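Local coordinates for protein taurine:2-oxoglutarate aminotransferase (Bifidobacterium kashiwanohense PV20-2, PDB 6JIX) that probably transfers the amino group of taurine to 2-oxoglutarate, using pyridoxal 5'-phosphate as cofactor, at residues C251-A256 / M264-N269; I216-I221 / G233-V238; R128-R133 / D301-H306. All coordinates share one frame; numbering follows the deposited sequence.

Contact 1 (C251-A256 / M264-N269). With PLP (pyridoxal-5'-phosphate), chain G.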
loop_
_atom_site.group_PDB
_atom_site.type_symbol
_atom_site.label_atom_id
_atom_site.label_comp_id
_atom_site.label_asym_id
_atom_site.label_seq_id
_atom_site.Cartn_x
_atom_site.Cartn_y
_atom_site.Cartn_z
ATOM N N CYS A 251 -0.844 -9.650 16.329
ATOM C CA CYS A 251 0.580 -9.364 16.410
ATOM C C CYS A 251 1.057 -8.804 15.078
ATOM O O CYS A 251 0.695 -9.311 14.012
ATOM C CB CYS A 251 1.389 -10.612 16.761
ATOM S SG CYS A 251 1.114 -11.223 18.405
ATOM N N ASP A 252 1.860 -7.746 15.150
ATOM C CA ASP A 252 2.460 -7.130 13.973
ATOM C C ASP A 252 3.843 -7.754 13.761
ATOM O O ASP A 252 4.773 -7.508 14.534
ATOM C CB ASP A 252 2.517 -5.612 14.165
ATOM C CG ASP A 252 3.083 -4.876 12.961
ATOM O OD1 ASP A 252 3.872 -5.485 12.205
ATOM O OD2 ASP A 252 2.754 -3.678 12.786
ATOM N N GLU A 253 3.980 -8.564 12.709
ATOM C CA GLU A 253 5.244 -9.199 12.358
ATOM C C GLU A 253 5.938 -8.488 11.207
ATOM O O GLU A 253 6.866 -9.048 10.615
ATOM C CB GLU A 253 5.031 -10.668 11.975
ATOM C CG GLU A 253 4.494 -11.557 13.071
ATOM C CD GLU A 253 5.584 -12.063 13.977
ATOM O OE1 GLU A 253 6.676 -12.370 13.458
ATOM O OE2 GLU A 253 5.356 -12.145 15.207
ATOM N N VAL A 254 5.520 -7.264 10.880
ATOM C CA VAL A 254 6.065 -6.600 9.698
ATOM C C VAL A 254 7.590 -6.516 9.784
ATOM O O VAL A 254 8.299 -6.767 8.800
ATOM C CB VAL A 254 5.420 -5.213 9.512
ATOM C CG1 VAL A 254 6.269 -4.336 8.589
ATOM C CG2 VAL A 254 4.005 -5.359 8.962
ATOM N N MET A 255 8.119 -6.141 10.947
ATOM C CA MET A 255 9.559 -6.013 11.111
ATOM C C MET A 255 10.210 -7.258 11.703
ATOM O O MET A 255 11.326 -7.605 11.317
ATOM C CB MET A 255 9.897 -4.801 11.988
ATOM C CG MET A 255 11.383 -4.704 12.302
ATOM S SD MET A 255 11.971 -3.050 12.747
ATOM C CE MET A 255 11.262 -2.102 11.407
ATOM N N ALA A 256 9.532 -7.951 12.610
ATOM C CA ALA A 256 10.142 -9.052 13.342
ATOM C C ALA A 256 9.889 -10.410 12.703
ATOM O O ALA A 256 10.363 -11.421 13.234
ATOM C CB ALA A 256 9.649 -9.062 14.792
ATOM N N MET A 264 10.473 -18.364 12.671
ATOM C CA MET A 264 9.861 -17.831 11.454
ATOM C C MET A 264 9.039 -16.575 11.754
ATOM O O MET A 264 9.135 -15.573 11.038
ATOM C CB MET A 264 9.015 -18.891 10.754
ATOM C CG MET A 264 8.562 -18.466 9.353
ATOM S SD MET A 264 9.833 -18.567 8.035
ATOM C CE MET A 264 10.983 -19.744 8.756
ATOM N N PHE A 265 8.240 -16.599 12.815
ATOM C CA PHE A 265 7.549 -15.405 13.274
ATOM C C PHE A 265 7.939 -15.143 14.717
ATOM O O PHE A 265 8.080 -16.077 15.511
ATOM C CB PHE A 265 6.033 -15.553 13.135
ATOM C CG PHE A 265 5.587 -15.791 11.724
ATOM C CD1 PHE A 265 5.827 -14.838 10.737
ATOM C CD2 PHE A 265 4.953 -16.978 11.367
ATOM C CE1 PHE A 265 5.425 -15.058 9.411
ATOM C CE2 PHE A 265 4.554 -17.206 10.045
ATOM C CZ PHE A 265 4.796 -16.245 9.070
ATOM N N ALA A 266 8.147 -13.870 15.052
ATOM C CA ALA A 266 8.601 -13.551 16.401
ATOM C C ALA A 266 7.589 -13.992 17.449
ATOM O O ALA A 266 7.981 -14.453 18.527
ATOM C CB ALA A 266 8.903 -12.055 16.535
ATOM N N TRP A 267 6.290 -13.916 17.150
ATOM C CA TRP A 267 5.359 -14.370 18.172
ATOM C C TRP A 267 5.585 -15.844 18.509
ATOM O O TRP A 267 5.185 -16.295 19.587
ATOM C CB TRP A 267 3.904 -14.096 17.757
ATOM C CG TRP A 267 3.438 -14.769 16.508
ATOM C CD1 TRP A 267 3.312 -14.204 15.270
ATOM C CD2 TRP A 267 2.993 -16.132 16.372
ATOM N NE1 TRP A 267 2.842 -15.131 14.369
ATOM C CE2 TRP A 267 2.631 -16.320 15.018
ATOM C CE3 TRP A 267 2.877 -17.213 17.256
ATOM C CZ2 TRP A 267 2.165 -17.546 14.532
ATOM C CZ3 TRP A 267 2.415 -18.429 16.771
ATOM C CH2 TRP A 267 2.067 -18.584 15.420
ATOM N N GLN A 268 6.297 -16.584 17.656
ATOM C CA GLN A 268 6.613 -17.973 17.964
ATOM C C GLN A 268 7.655 -18.107 19.074
ATOM O O GLN A 268 7.937 -19.235 19.492
ATOM C CB GLN A 268 7.100 -18.700 16.708
ATOM C CG GLN A 268 5.969 -19.195 15.817
ATOM C CD GLN A 268 6.406 -19.374 14.365
ATOM O OE1 GLN A 268 7.517 -18.986 13.991
ATOM N NE2 GLN A 268 5.536 -19.962 13.543
ATOM N N ASN A 269 8.242 -17.002 19.556
ATOM C CA ASN A 269 9.128 -17.086 20.709
ATOM C C ASN A 269 8.360 -17.071 22.012
ATOM O O ASN A 269 8.983 -17.124 23.077
ATOM C CB ASN A 269 10.091 -15.898 20.749
ATOM C CG ASN A 269 11.066 -15.897 19.616
ATOM O OD1 ASN A 269 12.072 -16.602 19.652
ATOM N ND2 ASN A 269 10.786 -15.095 18.596
HETATM N N1 PLP G . 4.661 -2.355 11.346
HETATM C C2 PLP G . 5.933 -2.356 11.754
HETATM C C2A PLP G . 6.356 -3.159 12.972
HETATM C C3 PLP G . 6.912 -1.605 11.057
HETATM O O3 PLP G . 8.235 -1.583 11.458
HETATM C C4 PLP G . 6.555 -0.875 9.946
HETATM C C4A PLP G . 7.657 -0.064 9.203
HETATM O O4A PLP G . 8.653 0.333 9.808
HETATM C C5 PLP G . 5.184 -0.906 9.545
HETATM C C6 PLP G . 4.252 -1.667 10.265
HETATM C C5A PLP G . 4.731 -0.092 8.278
HETATM O O4P PLP G . 5.113 -0.858 7.181
HETATM P P PLP G . 5.151 -0.188 5.698
HETATM O O1P PLP G . 5.368 -1.219 4.678
HETATM O O2P PLP G . 3.840 0.385 5.329
HETATM O O3P PLP G . 6.331 1.011 5.680
#

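Contact 2 (I216-I221 / G233-V238). With PLP (pyridoxal-5'-phosphate), chain G.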
loop_
_atom_site.group_PDB
_atom_site.type_symbol
_atom_site.label_atom_id
_atom_site.label_comp_id
_atom_site.label_asym_id
_atom_site.label_seq_id
_atom_site.Cartn_x
_atom_site.Cartn_y
_atom_site.Cartn_z
ATOM N N ILE A 216 -6.604 -6.094 20.510
ATOM C CA ILE A 216 -5.375 -5.490 20.977
ATOM C C ILE A 216 -4.335 -5.742 19.898
ATOM O O ILE A 216 -4.101 -6.894 19.504
ATOM C CB ILE A 216 -4.935 -6.084 22.320
ATOM C CG1 ILE A 216 -5.875 -5.633 23.435
ATOM C CG2 ILE A 216 -3.492 -5.686 22.636
ATOM C CD1 ILE A 216 -5.447 -6.149 24.786
ATOM N N LEU A 217 -3.718 -4.671 19.407
ATOM C CA LEU A 217 -2.741 -4.766 18.335
ATOM C C LEU A 217 -1.362 -4.394 18.871
ATOM O O LEU A 217 -1.164 -3.280 19.371
ATOM C CB LEU A 217 -3.147 -3.854 17.175
ATOM C CG LEU A 217 -2.096 -3.445 16.144
ATOM C CD1 LEU A 217 -1.603 -4.651 15.337
ATOM C CD2 LEU A 217 -2.690 -2.398 15.235
ATOM N N MET A 218 -0.411 -5.324 18.783
ATOM C CA MET A 218 0.938 -5.043 19.265
ATOM C C MET A 218 1.972 -5.707 18.377
ATOM O O MET A 218 1.749 -6.803 17.861
ATOM C CB MET A 218 1.160 -5.400 20.752
ATOM C CG MET A 218 0.401 -6.530 21.318
ATOM S SD MET A 218 0.226 -6.310 23.120
ATOM C CE MET A 218 1.895 -6.035 23.702
ATOM N N GLU A 219 3.064 -4.980 18.132
ATOM C CA GLU A 219 4.272 -5.592 17.588
ATOM C C GLU A 219 4.728 -6.733 18.480
ATOM O O GLU A 219 4.889 -6.564 19.700
ATOM C CB GLU A 219 5.404 -4.567 17.493
ATOM C CG GLU A 219 5.293 -3.530 16.408
ATOM C CD GLU A 219 6.414 -2.488 16.492
ATOM O OE1 GLU A 219 7.440 -2.671 15.794
ATOM O OE2 GLU A 219 6.268 -1.493 17.240
ATOM N N SER A 220 4.995 -7.885 17.860
ATOM C CA SER A 220 5.448 -9.043 18.636
ATOM C C SER A 220 6.608 -8.659 19.551
ATOM O O SER A 220 6.561 -8.882 20.768
ATOM C CB SER A 220 5.854 -10.182 17.693
ATOM O OG SER A 220 4.744 -10.698 16.962
ATOM N N ILE A 221 7.622 -8.007 18.986
ATOM C CA ILE A 221 8.679 -7.330 19.729
ATOM C C ILE A 221 8.779 -5.938 19.136
ATOM O O ILE A 221 8.942 -5.803 17.917
ATOM C CB ILE A 221 10.031 -8.058 19.613
ATOM C CG1 ILE A 221 9.993 -9.375 20.379
ATOM C CG2 ILE A 221 11.164 -7.174 20.147
ATOM C CD1 ILE A 221 11.032 -10.394 19.900
ATOM N N GLY A 233 6.796 -13.267 30.331
ATOM C CA GLY A 233 5.408 -13.508 30.686
ATOM C C GLY A 233 4.399 -12.456 30.254
ATOM O O GLY A 233 3.189 -12.713 30.357
ATOM N N TYR A 234 4.850 -11.280 29.800
ATOM C CA TYR A 234 3.942 -10.197 29.412
ATOM C C TYR A 234 3.079 -10.562 28.201
ATOM O O TYR A 234 1.854 -10.421 28.245
ATOM C CB TYR A 234 4.752 -8.938 29.129
ATOM C CG TYR A 234 3.952 -7.704 28.783
ATOM C CD1 TYR A 234 3.120 -7.084 29.725
ATOM C CD2 TYR A 234 4.054 -7.131 27.521
ATOM C CE1 TYR A 234 2.409 -5.932 29.404
ATOM C CE2 TYR A 234 3.351 -5.977 27.200
ATOM C CZ TYR A 234 2.537 -5.385 28.136
ATOM O OH TYR A 234 1.850 -4.250 27.788
ATOM N N MET A 235 3.696 -11.026 27.107
ATOM C CA MET A 235 2.916 -11.361 25.917
ATOM C C MET A 235 1.907 -12.458 26.218
ATOM O O MET A 235 0.792 -12.453 25.678
ATOM C CB MET A 235 3.824 -11.806 24.766
ATOM C CG MET A 235 4.691 -10.735 24.151
ATOM S SD MET A 235 3.841 -9.183 23.859
ATOM C CE MET A 235 3.191 -9.346 22.193
ATOM N N GLU A 236 2.278 -13.414 27.068
ATOM C CA GLU A 236 1.342 -14.481 27.411
ATOM C C GLU A 236 0.166 -13.935 28.199
ATOM O O GLU A 236 -0.978 -14.368 28.003
ATOM C CB GLU A 236 2.052 -15.570 28.217
ATOM C CG GLU A 236 2.945 -16.483 27.384
ATOM C CD GLU A 236 4.334 -15.913 27.161
ATOM O OE1 GLU A 236 4.611 -14.787 27.634
ATOM O OE2 GLU A 236 5.147 -16.602 26.501
ATOM N N GLY A 237 0.421 -12.950 29.065
ATOM C CA GLY A 237 -0.657 -12.371 29.844
ATOM C C GLY A 237 -1.601 -11.540 28.999
ATOM O O GLY A 237 -2.817 -11.538 29.228
ATOM N N VAL A 238 -1.057 -10.814 28.022
ATOM C CA VAL A 238 -1.905 -10.114 27.068
ATOM C C VAL A 238 -2.824 -11.100 26.357
ATOM O O VAL A 238 -4.035 -10.875 26.250
ATOM C CB VAL A 238 -1.052 -9.314 26.075
ATOM C CG1 VAL A 238 -1.972 -8.643 25.024
ATOM C CG2 VAL A 238 -0.215 -8.292 26.821
HETATM N N1 PLP G . 4.661 -2.355 11.346
HETATM C C2 PLP G . 5.933 -2.356 11.754
HETATM C C2A PLP G . 6.356 -3.159 12.972
HETATM C C3 PLP G . 6.912 -1.605 11.057
HETATM O O3 PLP G . 8.235 -1.583 11.458
HETATM C C4 PLP G . 6.555 -0.875 9.946
HETATM C C4A PLP G . 7.657 -0.064 9.203
HETATM O O4A PLP G . 8.653 0.333 9.808
HETATM C C5 PLP G . 5.184 -0.906 9.545
HETATM C C6 PLP G . 4.252 -1.667 10.265
HETATM C C5A PLP G . 4.731 -0.092 8.278
HETATM O O4P PLP G . 5.113 -0.858 7.181
HETATM P P PLP G . 5.151 -0.188 5.698
HETATM O O1P PLP G . 5.368 -1.219 4.678
HETATM O O2P PLP G . 3.840 0.385 5.329
HETATM O O3P PLP G . 6.331 1.011 5.680
#

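Contact 3 (R128-R133 / D301-H306)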
loop_
_atom_site.group_PDB
_atom_site.type_symbol
_atom_site.label_atom_id
_atom_site.label_comp_id
_atom_site.label_asym_id
_atom_site.label_seq_id
_atom_site.Cartn_x
_atom_site.Cartn_y
_atom_site.Cartn_z
ATOM N N ARG A 128 -12.882 -5.447 13.746
ATOM C CA ARG A 128 -14.133 -4.749 14.024
ATOM C C ARG A 128 -15.324 -5.497 13.418
ATOM O O ARG A 128 -16.383 -5.609 14.050
ATOM C CB ARG A 128 -14.057 -3.310 13.503
ATOM C CG ARG A 128 -13.491 -2.311 14.494
ATOM C CD ARG A 128 -12.824 -1.141 13.789
ATOM N NE ARG A 128 -12.366 -0.121 14.730
ATOM C CZ ARG A 128 -11.807 1.038 14.380
ATOM N NH1 ARG A 128 -11.628 1.334 13.095
ATOM N NH2 ARG A 128 -11.444 1.910 15.317
ATOM N N MET A 129 -15.160 -6.037 12.200
ATOM C CA MET A 129 -16.236 -6.793 11.556
ATOM C C MET A 129 -16.506 -8.109 12.281
ATOM O O MET A 129 -17.667 -8.475 12.505
ATOM C CB MET A 129 -15.895 -7.063 10.088
ATOM C CG MET A 129 -16.368 -5.986 9.088
ATOM S SD MET A 129 -15.895 -6.343 7.365
ATOM C CE MET A 129 -14.353 -5.455 7.224
ATOM N N VAL A 130 -15.448 -8.844 12.638
ATOM C CA VAL A 130 -15.633 -10.150 13.267
ATOM C C VAL A 130 -16.261 -10.004 14.651
ATOM O O VAL A 130 -17.234 -10.689 14.982
ATOM C CB VAL A 130 -14.298 -10.897 13.344
ATOM C CG1 VAL A 130 -14.406 -11.999 14.375
ATOM C CG2 VAL A 130 -13.893 -11.421 11.958
ATOM N N THR A 131 -15.698 -9.136 15.493
ATOM C CA THR A 131 -16.196 -9.012 16.857
ATOM C C THR A 131 -17.415 -8.102 16.951
ATOM O O THR A 131 -18.134 -8.151 17.953
ATOM C CB THR A 131 -15.108 -8.473 17.798
ATOM O OG1 THR A 131 -14.765 -7.135 17.412
ATOM C CG2 THR A 131 -13.857 -9.345 17.774
ATOM N N GLY A 132 -17.648 -7.252 15.955
ATOM C CA GLY A 132 -18.697 -6.266 16.098
ATOM C C GLY A 132 -18.416 -5.159 17.091
ATOM O O GLY A 132 -19.329 -4.398 17.421
ATOM N N ARG A 133 -17.200 -5.055 17.599
ATOM C CA ARG A 133 -16.872 -4.066 18.615
ATOM C C ARG A 133 -16.058 -2.937 17.995
ATOM O O ARG A 133 -15.321 -3.168 17.036
ATOM C CB ARG A 133 -16.073 -4.701 19.761
ATOM C CG ARG A 133 -16.626 -6.023 20.281
ATOM C CD ARG A 133 -15.617 -6.691 21.183
ATOM N NE ARG A 133 -16.186 -7.844 21.855
ATOM C CZ ARG A 133 -15.583 -8.498 22.837
ATOM N NH1 ARG A 133 -14.392 -8.108 23.264
ATOM N NH2 ARG A 133 -16.173 -9.547 23.386
ATOM N N ASP A 301 -13.777 -18.586 9.013
ATOM C CA ASP A 301 -15.177 -19.002 9.055
ATOM C C ASP A 301 -16.105 -17.803 9.016
ATOM O O ASP A 301 -17.109 -17.816 8.298
ATOM C CB ASP A 301 -15.461 -19.816 10.322
ATOM C CG ASP A 301 -14.983 -21.264 10.225
ATOM O OD1 ASP A 301 -14.581 -21.707 9.119
ATOM O OD2 ASP A 301 -15.014 -21.954 11.269
ATOM N N TYR A 302 -15.801 -16.761 9.792
ATOM C CA TYR A 302 -16.673 -15.591 9.792
ATOM C C TYR A 302 -16.868 -15.069 8.375
ATOM O O TYR A 302 -17.990 -14.760 7.958
ATOM C CB TYR A 302 -16.118 -14.475 10.691
ATOM C CG TYR A 302 -17.059 -13.285 10.727
ATOM C CD1 TYR A 302 -16.975 -12.268 9.777
ATOM C CD2 TYR A 302 -18.069 -13.209 11.669
ATOM C CE1 TYR A 302 -17.860 -11.197 9.786
ATOM C CE2 TYR A 302 -18.959 -12.144 11.690
ATOM C CZ TYR A 302 -18.856 -11.139 10.752
ATOM O OH TYR A 302 -19.755 -10.086 10.780
ATOM N N PHE A 303 -15.783 -14.969 7.615
ATOM C CA PHE A 303 -15.840 -14.425 6.266
ATOM C C PHE A 303 -16.199 -15.478 5.219
ATOM O O PHE A 303 -16.181 -15.184 4.020
ATOM C CB PHE A 303 -14.519 -13.706 5.951
ATOM C CG PHE A 303 -14.346 -12.438 6.741
ATOM C CD1 PHE A 303 -15.192 -11.345 6.524
ATOM C CD2 PHE A 303 -13.392 -12.348 7.739
ATOM C CE1 PHE A 303 -15.065 -10.174 7.268
ATOM C CE2 PHE A 303 -13.259 -11.183 8.494
ATOM C CZ PHE A 303 -14.101 -10.097 8.260
ATOM N N THR A 304 -16.511 -16.700 5.642
ATOM C CA THR A 304 -17.249 -17.590 4.760
ATOM C C THR A 304 -18.740 -17.256 4.777
ATOM O O THR A 304 -19.385 -17.278 3.726
ATOM C CB THR A 304 -17.008 -19.053 5.156
ATOM O OG1 THR A 304 -15.601 -19.319 5.211
ATOM C CG2 THR A 304 -17.628 -19.982 4.150
ATOM N N ASP A 305 -19.290 -16.885 5.947
ATOM C CA ASP A 305 -20.694 -16.484 6.076
ATOM C C ASP A 305 -20.939 -15.015 5.767
ATOM O O ASP A 305 -22.087 -14.644 5.500
ATOM C CB ASP A 305 -21.243 -16.713 7.494
ATOM C CG ASP A 305 -20.983 -18.101 8.026
ATOM O OD1 ASP A 305 -21.446 -19.079 7.399
ATOM O OD2 ASP A 305 -20.344 -18.203 9.101
ATOM N N HIS A 306 -19.930 -14.156 5.900
ATOM C CA HIS A 306 -20.092 -12.723 5.687
ATOM C C HIS A 306 -19.113 -12.226 4.636
ATOM O O HIS A 306 -18.014 -12.764 4.473
ATOM C CB HIS A 306 -19.908 -11.938 6.982
ATOM C CG HIS A 306 -20.832 -12.368 8.073
ATOM N ND1 HIS A 306 -20.639 -13.529 8.792
ATOM C CD2 HIS A 306 -21.967 -11.806 8.556
ATOM C CE1 HIS A 306 -21.609 -13.656 9.680
ATOM N NE2 HIS A 306 -22.426 -12.623 9.559
#

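Contact 1 (C251-A256 / M264-N269)
E253 OE2 takes two partners: the backbone N of W267 donates to it at 2.8 Å, and S220 OG, from the loop just after strand 213-219, bonds to it as well. The sister oxygen, OE1 of E253, takes A266 N at 2.6 Å. Both N-H groups come in on the syn sides of the carboxylate, somewhat out of its plane. The acid thus sits at the start of the 3-10 segment 266-269, whose two leading N-H groups would favour its ionised form. The chain of E253 bends at chi2 (-84°), which turns CD toward the 264-269 turn. The carboxylate stands almost perpendicular to the W267 indole, planes 89° apart, with OE2 near the ring plane at the CD1 edge. Around this polar centre the packing is apolar. C251 SG touches W267 CB at 4.1 Å and lies oblique to the five-membered ring, a Cys sulfur-aromatic contact, and A256 CB meets A266 CB at 3.5 Å. The receiving turn is braced from within: Q268 OE1 accepts from F265 N, and N269 ND2 reaches back to A266 O. D252 and V254 turn to the cofactor instead. D252 OD2 lies 2.7 Å from PLP N1, while D252 OD1 accepts from V254 N at 2.8 Å in an Asx turn that fixes the carboxylate. N120 and H144 also bond D252 OD2. V254 CG1 rests 3.7 Å from PLP C4 and about as far from C5. An aspartate at the end of a central strand, set against the pyridine nitrogen, is a hallmark of fold-type I PLP enzymes such as the class-III aminotransferases.

Contact 2 (I216-I221 / G233-V238)
In the beta-alpha-beta unit of strand 213-219, helix 234-245 and strand 248-252, M218 carries the largest share of the first strand's contact with the helix. The two short axes run nearly antiparallel, at 161° and 11.5 Å apart, and the space between them is filled by apolar side chains. M218 and M235 reach toward each other tip to tip, with M218 CE 3.7 Å from M235 SD. The bend at chi3 of M218 (-52°) also swings that methyl to within 3.8 Å of Y234 CE2. One atom back, M218 SD lies 3.7 Å from V238 CG1, a methyl that I216 CG2 approaches from the next inward-pointing position of the strand. V238 CG2 covers one face of the Y234 ring, over its centre. Beyond the strand's end, M235 CE packs on S220 O at 3.7 Å. T194, Y197 and L198 of helix 190-208 and F174 also touch Y234. E219 turns from the helix to the cofactor: its OE1 lies 3.1 Å from PLP C2A, and its two oxygens accept from G223 N and Y143 N. The whole is a beta-alpha-beta crossover, parallel strands 213-219 and 248-252 joined through the helix, in the large PLP-binding domain of a fold-type I enzyme.

Contact 3 (R128-R133 / D301-H306)
Y302 CB starts 4.0 Å from V130 CG2, and the same methyl keeps company with CG and CD1 as the ring begins. CG stands anti to the backbone N (chi1 -178°), and the ring beyond it lies against V130. V130 CA sits almost exactly over the ring centre, 4.0 Å from the centroid and 2° off the normal, a CH-pi contact. Farther out, CZ comes to 3.4 Å from M129 O, and OH ends 3.2 Å from that same carbonyl. The other face of the ring is covered by H306, whose ND1 sits over the centre and donates to Y302 O at 3.0 Å. F303 continues the interface: its CE2 meets V130 CG2 at 3.5 Å, and at its edge, near the ring plane, M129 SD makes a Met-aromatic contact with CE1 at 3.9 Å. M129 and F303 cross at about a right angle. From the second subunit, L164 packs on M129 and M20 on F303. The C-terminal turns of helices 116-131 and 297-305 meet beside the dimer partner, the helices following strands 107-113 and 291-296, which are antiparallel neighbours in the seven-stranded sheet.

Contacts 1 and 2 form one continuous region, with centres 11 Å apart: strands 213-219 and 248-252 lie side by side in the seven-stranded sheet, M218 O accepting from D252 N, and helix 234-245 leads from one to the other. Along the chain contact 2 closes before contact 1 opens. Both lie between the two halves of contact 3, so residues 128-133 come first and 301-306 last. Contact 3 sits about 24 Å and 23 Å from the centres of contacts 1 and 2 and touches neither. The first two contribute D252, V254, M255 and E219 to the PLP pocket, while the third joins helices 116-131 and 297-305 where the second subunit packs.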